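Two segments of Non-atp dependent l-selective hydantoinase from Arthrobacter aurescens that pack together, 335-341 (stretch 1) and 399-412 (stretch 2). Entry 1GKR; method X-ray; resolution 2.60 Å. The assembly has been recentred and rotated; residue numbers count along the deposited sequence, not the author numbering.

Stretch 1 (335-341) ALGLETS
Stretch 2 399-412: KVDASQFRSLHKYS

A single direct hydrogen bond joins these two stretches, and it runs from backbone to side chain: Arg406 N donates to Glu339 OE1 over 3.0 Å with an N-H...acceptor angle of 167°, so a carboxylate meets a main-chain amide while the Arg406 side chain (chi1 to chi3 all m) leads away. Residues 335-341 and 399-412 belong to one chain, and together they bury 447 Å². Apart from Ser341, which is helical, stretch 1 is irregular; Leu336 is extended (phi/psi -75/156), Gly337 lies at -162/-6, and Leu338 to Thr340 turn with psi between -32 and -6. Gly337 O closes this turn, accepting from Thr340 N at 3.2 Å and from Ser341 N at 2.9 Å.

Stretch 2 enters extended through Val400, makes a short 3-10 segment at 402-404, with Gln404 N bonded to Asp401 O at 2.7 Å and Phe405 N to Ala402 O at 3.1 Å, and then continues as loop to extended Tyr411 and Ser412. In register, the CA atoms of Leu336 and Ser412 lie 6.0 Å apart, those of Glu339 and Phe405 7.1 Å, and those of Thr340 and Val400 7.5 Å; the pairing descends along stretch 2 as it ascends along stretch 1, so the two run in roughly opposite directions.

Leu336 (chi1 m, chi2 t) points toward stretch 2 and gives up the largest area, 122 Å². Leu336 CD1 sits 3.9 Å from Phe405 CD2, at the ring edge and near the ring plane, 3.7 Å from Ser407 OG and 3.8 Å from His409 CB. The same methyl also meets polar backbone, with Leu336 CD1 3.3 Å from His409 O and 3.4 Å from Tyr411 O. Ser407 (chi1 p) turns its hydroxyl back into its own loop, Ser407 OG donating to His409 O at 2.8 Å.

The Phe405 ring (chi1 -81°, chi2 9°) is the hub, touched by three residues of stretch 1. Glu339 CB lies over one face, and the extended carboxylate arm (chi1 -143°, chi2 t, chi3 -55°) continues to the backbone, bringing Glu339 OE1 to 3.4 Å from Phe405 CA and OE2 to 3.6 Å from Phe405 CD1. Thr340 (chi1 p) approaches the ring obliquely, its CG2 3.7 Å from Phe405 CZ; that methyl also packs on Val400, with Thr340 CG2 to Val400 CG2 at 3.8 Å. Thr340 OG1, on the other branch, bonds to water 1.

Two waters complete the junction. Water 1 bonds to Thr340 OG1 at 2.8 Å and to Ser412 OG at 2.9 Å, and donates weakly to Leu336 O at 2.7 Å. Water 2 accepts from Leu336 N at 3.0 Å and donates to Tyr411 O at 3.1 Å, so the backbone of Leu336 reaches stretch 2 through solvent at both its N and its O. Lys410 points away from stretch 1, and Lys410 NZ donates to Ser407 O at 2.9 Å within stretch 2.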

# COMPACT_ATOMS: atom_id res chain seq x y z
N ALA A 335 -27.60 17.06 -17.29
CA ALA A 335 -28.33 17.88 -16.35
C ALA A 335 -27.78 19.28 -16.45
O ALA A 335 -26.58 19.44 -16.63
CB ALA A 335 -28.15 17.36 -14.94
N LEU A 336 -28.65 20.29 -16.36
CA LEU A 336 -28.21 21.68 -16.40
C LEU A 336 -27.59 21.93 -15.03
O LEU A 336 -27.92 21.24 -14.08
CB LEU A 336 -29.39 22.62 -16.62
CG LEU A 336 -30.15 22.41 -17.93
CD1 LEU A 336 -31.28 23.40 -18.03
CD2 LEU A 336 -29.22 22.60 -19.10
N GLY A 337 -26.69 22.91 -14.93
CA GLY A 337 -26.07 23.17 -13.65
C GLY A 337 -25.40 24.52 -13.54
O GLY A 337 -24.95 24.92 -12.46
N LEU A 338 -25.34 25.24 -14.65
CA LEU A 338 -24.71 26.54 -14.68
C LEU A 338 -25.34 27.55 -13.73
O LEU A 338 -24.66 28.43 -13.19
CB LEU A 338 -24.77 27.07 -16.09
CG LEU A 338 -23.47 27.49 -16.74
CD1 LEU A 338 -22.31 26.70 -16.20
CD2 LEU A 338 -23.61 27.29 -18.25
N GLU A 339 -26.64 27.43 -13.51
CA GLU A 339 -27.34 28.37 -12.65
C GLU A 339 -27.48 27.91 -11.21
O GLU A 339 -27.77 28.71 -10.33
CB GLU A 339 -28.71 28.67 -13.26
CG GLU A 339 -29.16 30.10 -13.10
CD GLU A 339 -30.39 30.43 -13.91
OE1 GLU A 339 -30.36 30.21 -15.14
OE2 GLU A 339 -31.38 30.91 -13.32
N THR A 340 -27.26 26.62 -10.97
CA THR A 340 -27.40 26.05 -9.63
C THR A 340 -26.12 25.56 -8.94
O THR A 340 -26.16 25.16 -7.77
CB THR A 340 -28.38 24.89 -9.67
OG1 THR A 340 -27.93 23.92 -10.63
CG2 THR A 340 -29.75 25.36 -10.07
N SER A 341 -25.00 25.57 -9.65
CA SER A 341 -23.76 25.08 -9.09
C SER A 341 -23.28 25.77 -7.81
O SER A 341 -23.11 25.12 -6.77
CB SER A 341 -22.66 25.15 -10.13
OG SER A 341 -21.52 24.53 -9.62
N LYS A 399 -36.11 29.27 -3.30
CA LYS A 399 -36.07 27.94 -3.92
C LYS A 399 -35.51 28.05 -5.33
O LYS A 399 -35.57 29.11 -5.95
CB LYS A 399 -37.48 27.34 -4.04
CG LYS A 399 -38.30 27.27 -2.77
CD LYS A 399 -37.73 26.26 -1.79
CE LYS A 399 -38.67 26.06 -0.60
NZ LYS A 399 -40.02 25.62 -1.07
N VAL A 400 -34.96 26.96 -5.85
CA VAL A 400 -34.48 27.00 -7.22
C VAL A 400 -35.74 26.74 -8.06
O VAL A 400 -36.50 25.80 -7.79
CB VAL A 400 -33.38 25.92 -7.49
CG1 VAL A 400 -33.67 24.69 -6.70
CG2 VAL A 400 -33.33 25.56 -8.97
N ASP A 401 -35.99 27.61 -9.04
CA ASP A 401 -37.15 27.49 -9.92
C ASP A 401 -36.68 27.32 -11.37
O ASP A 401 -36.47 28.30 -12.08
CB ASP A 401 -38.01 28.75 -9.79
CG ASP A 401 -39.28 28.67 -10.62
OD1 ASP A 401 -39.54 27.61 -11.24
OD2 ASP A 401 -40.02 29.69 -10.63
N ALA A 402 -36.55 26.07 -11.80
CA ALA A 402 -36.05 25.77 -13.13
C ALA A 402 -36.68 26.54 -14.28
O ALA A 402 -36.02 26.81 -15.28
CB ALA A 402 -36.17 24.27 -13.39
N SER A 403 -37.95 26.91 -14.15
CA SER A 403 -38.66 27.64 -15.20
C SER A 403 -38.15 29.06 -15.35
O SER A 403 -38.44 29.71 -16.35
CB SER A 403 -40.15 27.69 -14.89
OG SER A 403 -40.37 28.40 -13.69
N GLN A 404 -37.41 29.53 -14.35
CA GLN A 404 -36.85 30.88 -14.38
C GLN A 404 -35.45 30.88 -14.98
O GLN A 404 -34.85 31.95 -15.16
CB GLN A 404 -36.79 31.46 -12.96
CG GLN A 404 -38.15 31.68 -12.33
CD GLN A 404 -39.10 32.42 -13.26
OE1 GLN A 404 -38.81 33.54 -13.70
NE2 GLN A 404 -40.23 31.79 -13.58
N PHE A 405 -34.92 29.70 -15.29
CA PHE A 405 -33.60 29.57 -15.88
C PHE A 405 -33.46 30.42 -17.12
O PHE A 405 -34.38 30.53 -17.92
CB PHE A 405 -33.32 28.11 -16.25
CG PHE A 405 -32.88 27.26 -15.10
CD1 PHE A 405 -32.93 27.73 -13.79
CD2 PHE A 405 -32.43 25.95 -15.32
CE1 PHE A 405 -32.54 26.92 -12.73
CE2 PHE A 405 -32.04 25.14 -14.26
CZ PHE A 405 -32.09 25.62 -12.96
N ARG A 406 -32.29 31.02 -17.28
CA ARG A 406 -32.03 31.86 -18.43
C ARG A 406 -31.56 31.05 -19.63
O ARG A 406 -31.52 31.54 -20.75
CB ARG A 406 -30.97 32.89 -18.05
CG ARG A 406 -31.25 33.53 -16.70
CD ARG A 406 -32.43 34.44 -16.80
NE ARG A 406 -32.15 35.53 -17.74
CZ ARG A 406 -33.03 36.06 -18.58
NH1 ARG A 406 -34.29 35.60 -18.62
NH2 ARG A 406 -32.67 37.05 -19.39
N SER A 407 -31.20 29.79 -19.40
CA SER A 407 -30.71 28.92 -20.45
C SER A 407 -31.79 28.46 -21.42
O SER A 407 -32.98 28.70 -21.20
CB SER A 407 -30.05 27.68 -19.84
OG SER A 407 -30.98 26.97 -19.05
N LEU A 408 -31.37 27.80 -22.50
CA LEU A 408 -32.32 27.30 -23.49
C LEU A 408 -33.32 26.35 -22.83
O LEU A 408 -34.52 26.49 -23.02
CB LEU A 408 -31.60 26.57 -24.62
CG LEU A 408 -32.59 26.02 -25.65
CD1 LEU A 408 -33.26 27.19 -26.34
CD2 LEU A 408 -31.90 25.11 -26.66
N HIS A 409 -32.83 25.38 -22.07
CA HIS A 409 -33.72 24.46 -21.40
C HIS A 409 -34.11 24.93 -20.01
O HIS A 409 -33.37 25.64 -19.34
CB HIS A 409 -33.10 23.07 -21.36
CG HIS A 409 -33.08 22.40 -22.69
ND1 HIS A 409 -34.22 22.18 -23.42
CD2 HIS A 409 -32.05 21.97 -23.46
CE1 HIS A 409 -33.90 21.64 -24.58
NE2 HIS A 409 -32.59 21.50 -24.63
N LYS A 410 -35.30 24.52 -19.58
CA LYS A 410 -35.82 24.95 -18.29
C LYS A 410 -36.20 23.85 -17.31
O LYS A 410 -37.34 23.82 -16.86
CB LYS A 410 -37.04 25.84 -18.51
CG LYS A 410 -36.76 27.33 -18.67
CD LYS A 410 -36.34 27.74 -20.06
CE LYS A 410 -36.22 29.27 -20.09
NZ LYS A 410 -35.62 29.81 -21.35
N TYR A 411 -35.28 22.96 -16.99
CA TYR A 411 -35.58 21.91 -16.02
C TYR A 411 -34.31 21.60 -15.24
O TYR A 411 -33.21 21.89 -15.69
CB TYR A 411 -36.11 20.66 -16.71
CG TYR A 411 -35.18 20.05 -17.70
CD1 TYR A 411 -34.20 19.14 -17.30
CD2 TYR A 411 -35.27 20.37 -19.06
CE1 TYR A 411 -33.34 18.56 -18.22
CE2 TYR A 411 -34.41 19.79 -19.99
CZ TYR A 411 -33.45 18.89 -19.56
OH TYR A 411 -32.60 18.32 -20.47
N SER A 412 -34.45 21.02 -14.05
CA SER A 412 -33.28 20.75 -13.24
C SER A 412 -33.55 19.75 -12.15
O SER A 412 -34.65 19.73 -11.60
CB SER A 412 -32.79 22.06 -12.62
OG SER A 412 -31.95 21.82 -11.50
O HOH W 1 -29.52 22.82 -12.66
O HOH W 2 -31.41 19.38 -15.66